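Local atomic coordinates of arsenate Reductase (Corynebacterium glutamicum, PDB entry 3T38), a protein that reduces arsenate to arsenite with thioredoxin as the likely source of electrons, using a low-molecular-weight tyrosine phosphatase fold. Residues C88-A92 / S114-A120; A120-H124 / D140-K144; I130-R134 / I194-D198. The contacts are given in a common frame with arbitrary orientation. Residues are numbered along the deposited sequence.

Contact 1. Residues C88-A92 / S114-A120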
ATOM      1  N   CYS A  88      -7.644 -10.648   6.593  1.00 22.69           N
ATOM      2  CA  CYS A  88      -9.078 -10.763   6.139  1.00 24.69           C
ATOM      3  C   CYS A  88      -9.284  -9.581   5.207  1.00 25.13           C
ATOM      4  O   CYS A  88      -8.289  -8.937   4.810  1.00 23.51           O
ATOM      5  CB  CYS A  88     -10.062 -10.705   7.322  1.00 26.33           C
ATOM      6  SG  CYS A  88     -10.100  -9.065   8.236  1.00 27.93           S
ATOM      7  N   VAL A  89     -10.517  -9.324   4.770  1.00 27.00           N
ATOM      8  CA  VAL A  89     -10.674  -8.324   3.712  1.00 27.31           C
ATOM      9  C   VAL A  89     -10.408  -6.899   4.230  1.00 27.10           C
ATOM     10  O   VAL A  89      -9.507  -6.254   3.757  1.00 28.71           O
ATOM     11  CB  VAL A  89     -12.009  -8.446   2.933  1.00 30.19           C
ATOM     12  CG1 VAL A  89     -12.141  -7.291   1.915  1.00 27.67           C
ATOM     13  CG2 VAL A  89     -12.116  -9.833   2.232  1.00 27.79           C
ATOM     14  N   HIS A  90     -11.103  -6.476   5.282  1.00 25.09           N
ATOM     15  CA  HIS A  90     -11.171  -5.085   5.701  1.00 23.80           C
ATOM     16  C   HIS A  90     -10.320  -4.777   6.892  1.00 23.19           C
ATOM     17  O   HIS A  90     -10.235  -3.612   7.264  1.00 23.01           O
ATOM     18  CB  HIS A  90     -12.594  -4.753   6.079  1.00 24.31           C
ATOM     19  CG  HIS A  90     -13.524  -4.869   4.933  1.00 30.27           C
ATOM     20  ND1 HIS A  90     -14.576  -5.747   4.928  1.00 34.20           N
ATOM     21  CD2 HIS A  90     -13.540  -4.235   3.731  1.00 34.32           C
ATOM     22  CE1 HIS A  90     -15.236  -5.618   3.790  1.00 39.16           C
ATOM     23  NE2 HIS A  90     -14.616  -4.716   3.042  1.00 39.40           N
ATOM     24  N   ASN A  91      -9.724  -5.807   7.483  1.00 21.70           N
ATOM     25  CA  ASN A  91      -8.891  -5.666   8.656  1.00 23.66           C
ATOM     26  C   ASN A  91      -9.674  -4.843   9.695  1.00 24.47           C
ATOM     27  O   ASN A  91      -9.099  -4.033  10.431  1.00 25.73           O
ATOM     28  CB  ASN A  91      -7.483  -5.052   8.334  1.00 21.16           C
ATOM     29  CG  ASN A  91      -6.509  -5.161   9.518  1.00 23.74           C
ATOM     30  OD1 ASN A  91      -5.667  -4.274   9.737  1.00 26.46           O
ATOM     31  ND2 ASN A  91      -6.625  -6.234  10.302  1.00 21.76           N
ATOM     32  N   ALA A  92     -10.995  -5.022   9.709  1.00 24.29           N
ATOM     33  CA  ALA A  92     -11.826  -4.398  10.676  1.00 25.09           C
ATOM     34  C   ALA A  92     -12.578  -5.342  11.589  1.00 26.75           C
ATOM     35  O   ALA A  92     -13.095  -4.903  12.634  1.00 27.52           O
ATOM     36  CB  ALA A  92     -12.764  -3.503  10.009  1.00 25.20           C
ATOM     37  N   SER A 114      -1.983  -8.023  12.236  1.00 23.39           N
ATOM     38  CA  SER A 114      -3.081  -8.220  11.269  1.00 23.46           C
ATOM     39  C   SER A 114      -3.038  -7.258  10.074  1.00 23.22           C
ATOM     40  O   SER A 114      -2.325  -6.272  10.103  1.00 21.71           O
ATOM     41  CB  SER A 114      -4.442  -8.097  11.977  1.00 24.82           C
ATOM     42  OG  SER A 114      -4.602  -6.842  12.655  1.00 23.03           O
ATOM     43  N   ALA A 115      -3.819  -7.542   9.013  1.00 23.29           N
ATOM     44  CA  ALA A 115      -3.823  -6.656   7.874  1.00 22.92           C
ATOM     45  C   ALA A 115      -4.973  -7.018   6.995  1.00 24.25           C
ATOM     46  O   ALA A 115      -5.594  -8.066   7.208  1.00 23.73           O
ATOM     47  CB  ALA A 115      -2.426  -6.703   7.095  1.00 21.25           C
ATOM     48  N   GLY A 116      -5.254  -6.136   6.029  1.00 22.98           N
ATOM     49  CA  GLY A 116      -6.376  -6.295   5.139  1.00 23.91           C
ATOM     50  C   GLY A 116      -5.921  -6.162   3.702  1.00 24.09           C
ATOM     51  O   GLY A 116      -4.878  -5.537   3.428  1.00 24.55           O
ATOM     52  N   SER A 117      -6.646  -6.822   2.797  1.00 24.61           N
ATOM     53  CA  SER A 117      -6.491  -6.563   1.373  1.00 24.61           C
ATOM     54  C   SER A 117      -7.139  -5.194   1.033  1.00 24.44           C
ATOM     55  O   SER A 117      -6.690  -4.495   0.118  1.00 24.43           O
ATOM     56  CB  SER A 117      -7.090  -7.709   0.534  1.00 26.25           C
ATOM     57  OG  SER A 117      -8.486  -7.833   0.731  1.00 26.35           O
ATOM     58  N   LEU A 118      -8.253  -4.866   1.683  1.00 23.37           N
ATOM     59  CA  LEU A 118      -8.977  -3.641   1.324  1.00 22.78           C
ATOM     60  C   LEU A 118      -9.442  -2.940   2.630  1.00 21.62           C
ATOM     61  O   LEU A 118     -10.644  -2.951   3.000  1.00 22.09           O
ATOM     62  CB  LEU A 118     -10.187  -3.986   0.444  1.00 24.11           C
ATOM     63  CG  LEU A 118     -10.006  -4.826  -0.827  1.00 28.80           C
ATOM     64  CD1 LEU A 118     -11.445  -5.273  -1.467  1.00 27.11           C
ATOM     65  CD2 LEU A 118      -9.091  -4.155  -1.928  1.00 27.81           C
ATOM     66  N   PRO A 119      -8.490  -2.353   3.353  1.00 19.44           N
ATOM     67  CA  PRO A 119      -8.826  -1.835   4.687  1.00 19.16           C
ATOM     68  C   PRO A 119     -10.038  -0.932   4.737  1.00 21.44           C
ATOM     69  O   PRO A 119     -10.185  -0.047   3.934  1.00 22.64           O
ATOM     70  CB  PRO A 119      -7.576  -1.029   5.075  1.00 18.07           C
ATOM     71  CG  PRO A 119      -6.434  -1.697   4.295  1.00 18.40           C
ATOM     72  CD  PRO A 119      -7.074  -2.115   2.966  1.00 16.95           C
ATOM     73  N   ALA A 120     -10.869  -1.095   5.751  1.00 24.38           N
ATOM     74  CA  ALA A 120     -11.836  -0.079   6.108  1.00 26.69           C
ATOM     75  C   ALA A 120     -11.111   1.112   6.756  1.00 28.30           C
ATOM     76  O   ALA A 120      -9.881   1.111   6.919  1.00 27.13           O
ATOM     77  CB  ALA A 120     -12.882  -0.658   7.070  1.00 26.49           C
TER
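Asn91 takes a left-handed backbone (phi 50°, psi 34°) and a t rotamer, and so its amide reaches strand 111-116: Asn91 ND2 donates to Ser114 OG at 3.2 Å, N-H...O angle 171°. Ser95 OG is the stronger partner of ND2, and OD1 accepts from Lys144 N. Gly116 leaves room for the turning backbone and for Asn91 CB: an ideal CB would stand 2.8 Å from Val89 O and 2.9 Å from Asn91 CB. Beyond the parallel Cys88-Gly116 pair, Leu118 N binds Val89 O at 2.8 Å and Ala120 N binds His90 O at 3.0 Å. Val89, t, lays CG1 4.0 Å from Leu118 CD1, whereas His90, m, turns its ring edge so that CD2 lies 3.3 Å from Leu118 O. Cys88 opens the CX5R signature of this phosphatase fold, running to Arg94. Backbone carbonyls bonded at Val89 and His90, with Asn91 held at both amide ends, imply a loop fixed in shape, as in the phosphate-binding loop of relatives.

Contact 2. Residues A120-H124 / D140-K144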
ATOM      1  N   ALA A 120     -10.869  -1.095   5.751  1.00 24.38           N
ATOM      2  CA  ALA A 120     -11.836  -0.079   6.108  1.00 26.69           C
ATOM      3  C   ALA A 120     -11.111   1.112   6.756  1.00 28.30           C
ATOM      4  O   ALA A 120      -9.881   1.111   6.919  1.00 27.13           O
ATOM      5  CB  ALA A 120     -12.882  -0.658   7.070  1.00 26.49           C
ATOM      6  N   SER A 121     -11.887   2.123   7.136  1.00 30.75           N
ATOM      7  CA  SER A 121     -11.313   3.302   7.721  1.00 32.80           C
ATOM      8  C   SER A 121     -11.130   3.155   9.207  1.00 33.64           C
ATOM      9  O   SER A 121     -10.298   3.850   9.789  1.00 35.62           O
ATOM     10  CB  SER A 121     -12.158   4.530   7.409  1.00 34.41           C
ATOM     11  OG  SER A 121     -13.389   4.416   8.040  1.00 36.87           O
ATOM     12  N   GLU A 122     -11.874   2.232   9.809  1.00 34.37           N
ATOM     13  CA  GLU A 122     -11.814   1.964  11.249  1.00 35.57           C
ATOM     14  C   GLU A 122     -12.291   0.546  11.576  1.00 33.84           C
ATOM     15  O   GLU A 122     -12.976  -0.106  10.783  1.00 32.71           O
ATOM     16  CB  GLU A 122     -12.646   2.976  12.053  1.00 38.61           C
ATOM     17  CG  GLU A 122     -12.170   4.446  12.012  1.00 45.14           C
ATOM     18  CD  GLU A 122     -12.925   5.313  13.025  1.00 57.04           C
ATOM     19  OE1 GLU A 122     -13.727   4.743  13.803  1.00 61.66           O
ATOM     20  OE2 GLU A 122     -12.742   6.559  13.057  1.00 61.36           O
ATOM     21  N   ILE A 123     -11.897   0.066  12.746  1.00 33.14           N
ATOM     22  CA  ILE A 123     -12.357  -1.206  13.243  1.00 33.01           C
ATOM     23  C   ILE A 123     -13.915  -1.151  13.337  1.00 33.98           C
ATOM     24  O   ILE A 123     -14.479  -0.133  13.652  1.00 33.82           O
ATOM     25  CB  ILE A 123     -11.815  -1.485  14.672  1.00 33.53           C
ATOM     26  CG1 ILE A 123     -10.287  -1.323  14.789  1.00 35.51           C
ATOM     27  CG2 ILE A 123     -12.273  -2.844  15.182  1.00 32.62           C
ATOM     28  CD1 ILE A 123      -9.502  -1.950  13.745  1.00 29.21           C
ATOM     29  N   HIS A 124     -14.572  -2.280  13.102  1.00 33.48           N
ATOM     30  CA  HIS A 124     -16.011  -2.387  13.316  1.00 35.18           C
ATOM     31  C   HIS A 124     -16.301  -2.044  14.808  1.00 35.83           C
ATOM     32  O   HIS A 124     -15.714  -2.611  15.708  1.00 34.62           O
ATOM     33  CB  HIS A 124     -16.447  -3.818  12.973  1.00 33.44           C
ATOM     34  CG  HIS A 124     -17.917  -3.979  12.784  1.00 35.77           C
ATOM     35  ND1 HIS A 124     -18.837  -3.702  13.780  1.00 37.30           N
ATOM     36  CD2 HIS A 124     -18.631  -4.395  11.712  1.00 35.38           C
ATOM     37  CE1 HIS A 124     -20.052  -3.944  13.329  1.00 39.83           C
ATOM     38  NE2 HIS A 124     -19.956  -4.362  12.078  1.00 42.92           N
ATOM     39  N   ASP A 140      -5.285   0.197  20.665  1.00 54.10           N
ATOM     40  CA  ASP A 140      -4.510   0.838  19.580  1.00 51.26           C
ATOM     41  C   ASP A 140      -4.527   0.095  18.230  1.00 46.30           C
ATOM     42  O   ASP A 140      -3.526   0.056  17.491  1.00 45.70           O
ATOM     43  CB  ASP A 140      -3.102   1.118  20.051  1.00 52.48           C
ATOM     44  CG  ASP A 140      -3.080   2.233  21.103  1.00 57.00           C
ATOM     45  OD1 ASP A 140      -3.319   3.428  20.753  1.00 55.87           O
ATOM     46  OD2 ASP A 140      -2.850   1.893  22.292  1.00 60.66           O
ATOM     47  N   ALA A 141      -5.656  -0.529  17.932  1.00 42.12           N
ATOM     48  CA  ALA A 141      -5.766  -1.338  16.726  1.00 36.67           C
ATOM     49  C   ALA A 141      -6.314  -0.428  15.643  1.00 35.11           C
ATOM     50  O   ALA A 141      -7.016   0.543  15.949  1.00 36.13           O
ATOM     51  CB  ALA A 141      -6.661  -2.509  16.972  1.00 36.35           C
ATOM     52  N   PHE A 142      -5.978  -0.687  14.382  1.00 30.88           N
ATOM     53  CA  PHE A 142      -6.497   0.142  13.270  1.00 29.47           C
ATOM     54  C   PHE A 142      -6.392  -0.702  12.017  1.00 27.32           C
ATOM     55  O   PHE A 142      -5.538  -1.593  11.961  1.00 26.33           O
ATOM     56  CB  PHE A 142      -5.698   1.463  13.105  1.00 29.76           C
ATOM     57  CG  PHE A 142      -4.221   1.258  12.918  1.00 26.78           C
ATOM     58  CD1 PHE A 142      -3.384   1.082  14.011  1.00 31.08           C
ATOM     59  CD2 PHE A 142      -3.663   1.229  11.646  1.00 22.32           C
ATOM     60  CE1 PHE A 142      -1.995   0.849  13.842  1.00 31.85           C
ATOM     61  CE2 PHE A 142      -2.291   1.042  11.457  1.00 25.89           C
ATOM     62  CZ  PHE A 142      -1.439   0.827  12.546  1.00 25.60           C
ATOM     63  N   PRO A 143      -7.265  -0.466  11.021  1.00 25.95           N
ATOM     64  CA  PRO A 143      -7.128  -1.300   9.796  1.00 24.37           C
ATOM     65  C   PRO A 143      -5.954  -0.839   8.990  1.00 22.82           C
ATOM     66  O   PRO A 143      -5.673   0.359   8.963  1.00 23.95           O
ATOM     67  CB  PRO A 143      -8.415  -1.003   9.015  1.00 24.92           C
ATOM     68  CG  PRO A 143      -9.349  -0.306  10.054  1.00 26.10           C
ATOM     69  CD  PRO A 143      -8.409   0.442  10.949  1.00 26.43           C
ATOM     70  N   LYS A 144      -5.268  -1.756   8.321  1.00 21.29           N
ATOM     71  CA  LYS A 144      -4.026  -1.370   7.596  1.00 19.14           C
ATOM     72  C   LYS A 144      -3.884  -2.346   6.456  1.00 18.54           C
ATOM     73  O   LYS A 144      -4.289  -3.498   6.608  1.00 16.36           O
ATOM     74  CB  LYS A 144      -2.818  -1.437   8.511  1.00 18.37           C
ATOM     75  CG  LYS A 144      -2.475  -2.845   9.134  1.00 19.52           C
ATOM     76  CD  LYS A 144      -1.622  -2.723  10.467  1.00 23.41           C
ATOM     77  CE  LYS A 144      -2.541  -2.561  11.740  1.00 22.54           C
ATOM     78  NZ  LYS A 144      -3.563  -3.686  11.717  1.00 18.61           N
TER
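Pro143 lays its ring over the backbone of residues 120-123: CG comes within 3.4 Å of Glu122 C and 3.7 Å of Ile123 N, while CB sits 3.3 Å from Ala120 O. With 90 Å² covered, it is the largest contributor to a contact that buries 225 Å² in all. Ile123 answers from the other loop. Its CA-to-CB bond points sideways, but m rotamers at chi1 and chi2 carry CD1 to 3.8 Å from Pro143 CD, 3.7 Å from Phe142 CA and 4.3 Å from Ala141 CB. No hydrogen bond joins the two segments, so the evidence points to apolar fit of a proline ring and an isoleucine tip. Lys144 NZ bonds Phe142 O at 2.9 Å within its own loop, and His124 ND1 caps Leu126 N, just beyond its segment, at the start of helix 125-133. The two loops flank that helix, one before it and one after, and their contact closes the excursion. Ile123 and Ala141 also rest on Gln96 of helix 94-106, Phe142 packs against helices 31-49 and 55-73 of the N-terminal part, and Lys144 NZ reaches Ser114 O on strand 111-116.

Contact 3. Residues I130-R134 / I194-D198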
ATOM      1  N   ILE A 130     -17.773  -5.658  21.812  1.00 40.43           N
ATOM      2  CA  ILE A 130     -17.845  -7.048  22.303  1.00 40.62           C
ATOM      3  C   ILE A 130     -16.533  -7.493  22.961  1.00 39.68           C
ATOM      4  O   ILE A 130     -16.552  -8.126  24.026  1.00 41.59           O
ATOM      5  CB  ILE A 130     -18.194  -8.121  21.203  1.00 39.91           C
ATOM      6  CG1 ILE A 130     -19.440  -7.793  20.362  1.00 41.09           C
ATOM      7  CG2 ILE A 130     -18.337  -9.532  21.822  1.00 41.51           C
ATOM      8  CD1 ILE A 130     -20.663  -7.679  21.101  1.00 45.69           C
ATOM      9  N   LEU A 131     -15.406  -7.211  22.309  1.00 37.78           N
ATOM     10  CA  LEU A 131     -14.093  -7.566  22.868  1.00 36.89           C
ATOM     11  C   LEU A 131     -13.928  -6.841  24.182  1.00 39.56           C
ATOM     12  O   LEU A 131     -13.581  -7.440  25.185  1.00 39.33           O
ATOM     13  CB  LEU A 131     -12.959  -7.213  21.907  1.00 33.93           C
ATOM     14  CG  LEU A 131     -12.876  -8.100  20.662  1.00 31.73           C
ATOM     15  CD1 LEU A 131     -11.700  -7.691  19.838  1.00 28.50           C
ATOM     16  CD2 LEU A 131     -12.826  -9.632  21.040  1.00 30.47           C
ATOM     17  N   SER A 132     -14.216  -5.543  24.165  1.00 42.03           N
ATOM     18  CA  SER A 132     -14.268  -4.757  25.412  1.00 46.39           C
ATOM     19  C   SER A 132     -15.115  -5.366  26.548  1.00 47.94           C
ATOM     20  O   SER A 132     -14.649  -5.401  27.683  1.00 50.02           O
ATOM     21  CB  SER A 132     -14.735  -3.342  25.122  1.00 46.87           C
ATOM     22  OG  SER A 132     -14.803  -2.643  26.331  1.00 53.43           O
ATOM     23  N   GLU A 133     -16.313  -5.869  26.231  1.00 48.38           N
ATOM     24  CA  GLU A 133     -17.268  -6.414  27.229  1.00 50.97           C
ATOM     25  C   GLU A 133     -16.775  -7.648  27.935  1.00 50.04           C
ATOM     26  O   GLU A 133     -17.360  -8.051  28.928  1.00 52.27           O
ATOM     27  CB  GLU A 133     -18.561  -6.869  26.575  1.00 51.36           C
ATOM     28  CG  GLU A 133     -19.395  -5.808  25.939  1.00 58.19           C
ATOM     29  CD  GLU A 133     -20.772  -6.347  25.567  1.00 65.36           C
ATOM     30  OE1 GLU A 133     -21.247  -6.047  24.441  1.00 67.17           O
ATOM     31  OE2 GLU A 133     -21.366  -7.075  26.410  1.00 67.92           O
ATOM     32  N   ARG A 134     -15.768  -8.299  27.371  1.00 46.92           N
ATOM     33  CA  ARG A 134     -15.261  -9.542  27.909  1.00 46.07           C
ATOM     34  C   ARG A 134     -13.786  -9.371  28.214  1.00 45.49           C
ATOM     35  O   ARG A 134     -13.050 -10.347  28.283  1.00 45.28           O
ATOM     36  CB  ARG A 134     -15.479 -10.717  26.948  1.00 44.36           C
ATOM     37  CG  ARG A 134     -14.709 -10.609  25.643  1.00 43.06           C
ATOM     38  CD  ARG A 134     -15.012 -11.777  24.748  1.00 41.63           C
ATOM     39  NE  ARG A 134     -14.028 -12.809  24.937  1.00 43.47           N
ATOM     40  CZ  ARG A 134     -14.160 -14.065  24.532  1.00 44.27           C
ATOM     41  NH1 ARG A 134     -15.287 -14.442  23.906  1.00 41.62           N
ATOM     42  NH2 ARG A 134     -13.168 -14.933  24.783  1.00 37.96           N
ATOM     43  N   ILE A 194     -17.016 -14.030  16.621  1.00 30.84           N
ATOM     44  CA  ILE A 194     -16.060 -13.901  17.726  1.00 30.64           C
ATOM     45  C   ILE A 194     -15.884 -15.246  18.436  1.00 32.32           C
ATOM     46  O   ILE A 194     -14.760 -15.675  18.651  1.00 31.40           O
ATOM     47  CB  ILE A 194     -16.422 -12.703  18.660  1.00 30.68           C
ATOM     48  CG1 ILE A 194     -16.132 -11.405  17.905  1.00 29.55           C
ATOM     49  CG2 ILE A 194     -15.645 -12.718  19.928  1.00 32.50           C
ATOM     50  CD1 ILE A 194     -16.607 -10.050  18.556  1.00 29.47           C
ATOM     51  N   GLU A 195     -16.996 -15.952  18.670  1.00 35.52           N
ATOM     52  CA  GLU A 195     -16.996 -17.283  19.311  1.00 39.15           C
ATOM     53  C   GLU A 195     -16.321 -18.324  18.462  1.00 38.35           C
ATOM     54  O   GLU A 195     -15.595 -19.135  18.984  1.00 38.77           O
ATOM     55  CB  GLU A 195     -18.406 -17.799  19.568  1.00 42.00           C
ATOM     56  CG  GLU A 195     -19.307 -16.773  20.140  1.00 47.51           C
ATOM     57  CD  GLU A 195     -19.264 -16.757  21.651  1.00 55.55           C
ATOM     58  OE1 GLU A 195     -18.102 -16.733  22.197  1.00 53.61           O
ATOM     59  OE2 GLU A 195     -20.383 -16.783  22.264  1.00 51.76           O
ATOM     60  N   GLU A 196     -16.604 -18.338  17.160  1.00 38.11           N
ATOM     61  CA  GLU A 196     -15.953 -19.326  16.307  1.00 38.79           C
ATOM     62  C   GLU A 196     -14.444 -19.057  16.228  1.00 34.68           C
ATOM     63  O   GLU A 196     -13.649 -19.968  16.321  1.00 35.78           O
ATOM     64  CB  GLU A 196     -16.584 -19.397  14.930  1.00 39.72           C
ATOM     65  CG  GLU A 196     -15.698 -20.158  13.953  1.00 46.25           C
ATOM     66  CD  GLU A 196     -16.378 -20.436  12.624  1.00 56.25           C
ATOM     67  OE1 GLU A 196     -17.301 -19.654  12.245  1.00 58.61           O
ATOM     68  OE2 GLU A 196     -15.976 -21.438  11.959  1.00 61.64           O
ATOM     69  N   ILE A 197     -14.060 -17.802  16.100  1.00 30.64           N
ATOM     70  CA  ILE A 197     -12.685 -17.484  16.003  1.00 27.53           C
ATOM     71  C   ILE A 197     -11.927 -17.819  17.304  1.00 29.08           C
ATOM     72  O   ILE A 197     -10.834 -18.397  17.258  1.00 28.04           O
ATOM     73  CB  ILE A 197     -12.522 -16.004  15.638  1.00 27.20           C
ATOM     74  CG1 ILE A 197     -12.972 -15.771  14.171  1.00 24.85           C
ATOM     75  CG2 ILE A 197     -11.056 -15.507  15.919  1.00 22.27           C
ATOM     76  CD1 ILE A 197     -13.111 -14.198  13.865  1.00 21.24           C
ATOM     77  N   ASP A 198     -12.518 -17.470  18.454  1.00 29.88           N
ATOM     78  CA  ASP A 198     -11.960 -17.811  19.757  1.00 30.83           C
ATOM     79  C   ASP A 198     -11.665 -19.314  19.885  1.00 32.41           C
ATOM     80  O   ASP A 198     -10.544 -19.694  20.240  1.00 31.87           O
ATOM     81  CB  ASP A 198     -12.928 -17.386  20.876  1.00 32.99           C
ATOM     82  CG  ASP A 198     -12.252 -17.346  22.262  1.00 36.32           C
ATOM     83  OD1 ASP A 198     -10.981 -17.279  22.371  1.00 36.39           O
ATOM     84  OD2 ASP A 198     -12.988 -17.362  23.255  1.00 41.54           O
TER
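This is a helix-helix contact on the phosphatase-like part of the chain, where the C-terminal end of helix 125-133 meets the early turns of the long helix 190-211. The backbones stay well apart: the nearest CA atoms, those of Leu131 and Ile194, are 8.4 Å from each other, and side chains bridge the gap, burying 238 Å² together. Ile194 is the principal apolar element, with 81 Å² covered. Its CA-to-CB bond is directed at helix 125-133, and its m, t rotamer extends CD1 to 3.6 Å from Ile130 CB, while CG2 lies 4.3 Å from Leu131 CD2. Ile130 aims its CA-to-CB bond across as well, though the tip of the side chain leads off, which explains why the approach is made at CB.

At the margin of this apolar patch, charge takes over. Arg134 NH2 donates to Asp198 OD2 at 2.9 Å, with an N-H...O angle of 154°, forming a salt bridge in which OD2 meets the guanidinium at its edge, near its plane. Glu195 OE1 is near that edge too, but at 4.0 Å from Arg134 NH1 it adds long-range attraction and not a second bridge. Asp198 sits one helical turn after Ile194, as Asp198 N bonding to Ile194 O at 2.9 Å confirms, so both residues face the same neighbour. The carboxylate has another partner, Tyr105 OH, which bonds OD1. That tyrosine belongs to helix 94-106, which also packs on Arg134 through Tyr105 and on Ile194 through Ile97, so three helices converge here.

Overall arrangement
Contacts 1 and 2 form one neighbourhood, their centres 8 Å apart: they share Ala120, and Gly116 N lies 2.9 Å from Lys144 O and Asn91 OD1 2.9 Å from Lys144 N, both probable hydrogen bonds. Contact 3 stands apart, 18 Å from contact 1 and 17 Å from contact 2 between centres. Contact 1 closes before the others open; contacts 2 and 3 interleave, because helix 125-133 belongs to the excursion closed by contact 2 and packs on helix 190-211 in contact 3. The beta-alpha-beta unit of strand 83-88, helix 94-106 and strand 111-116 ties the set together, linking the signature loop to contact 3, where helix 94-106 touches Arg134 and helix 190-211.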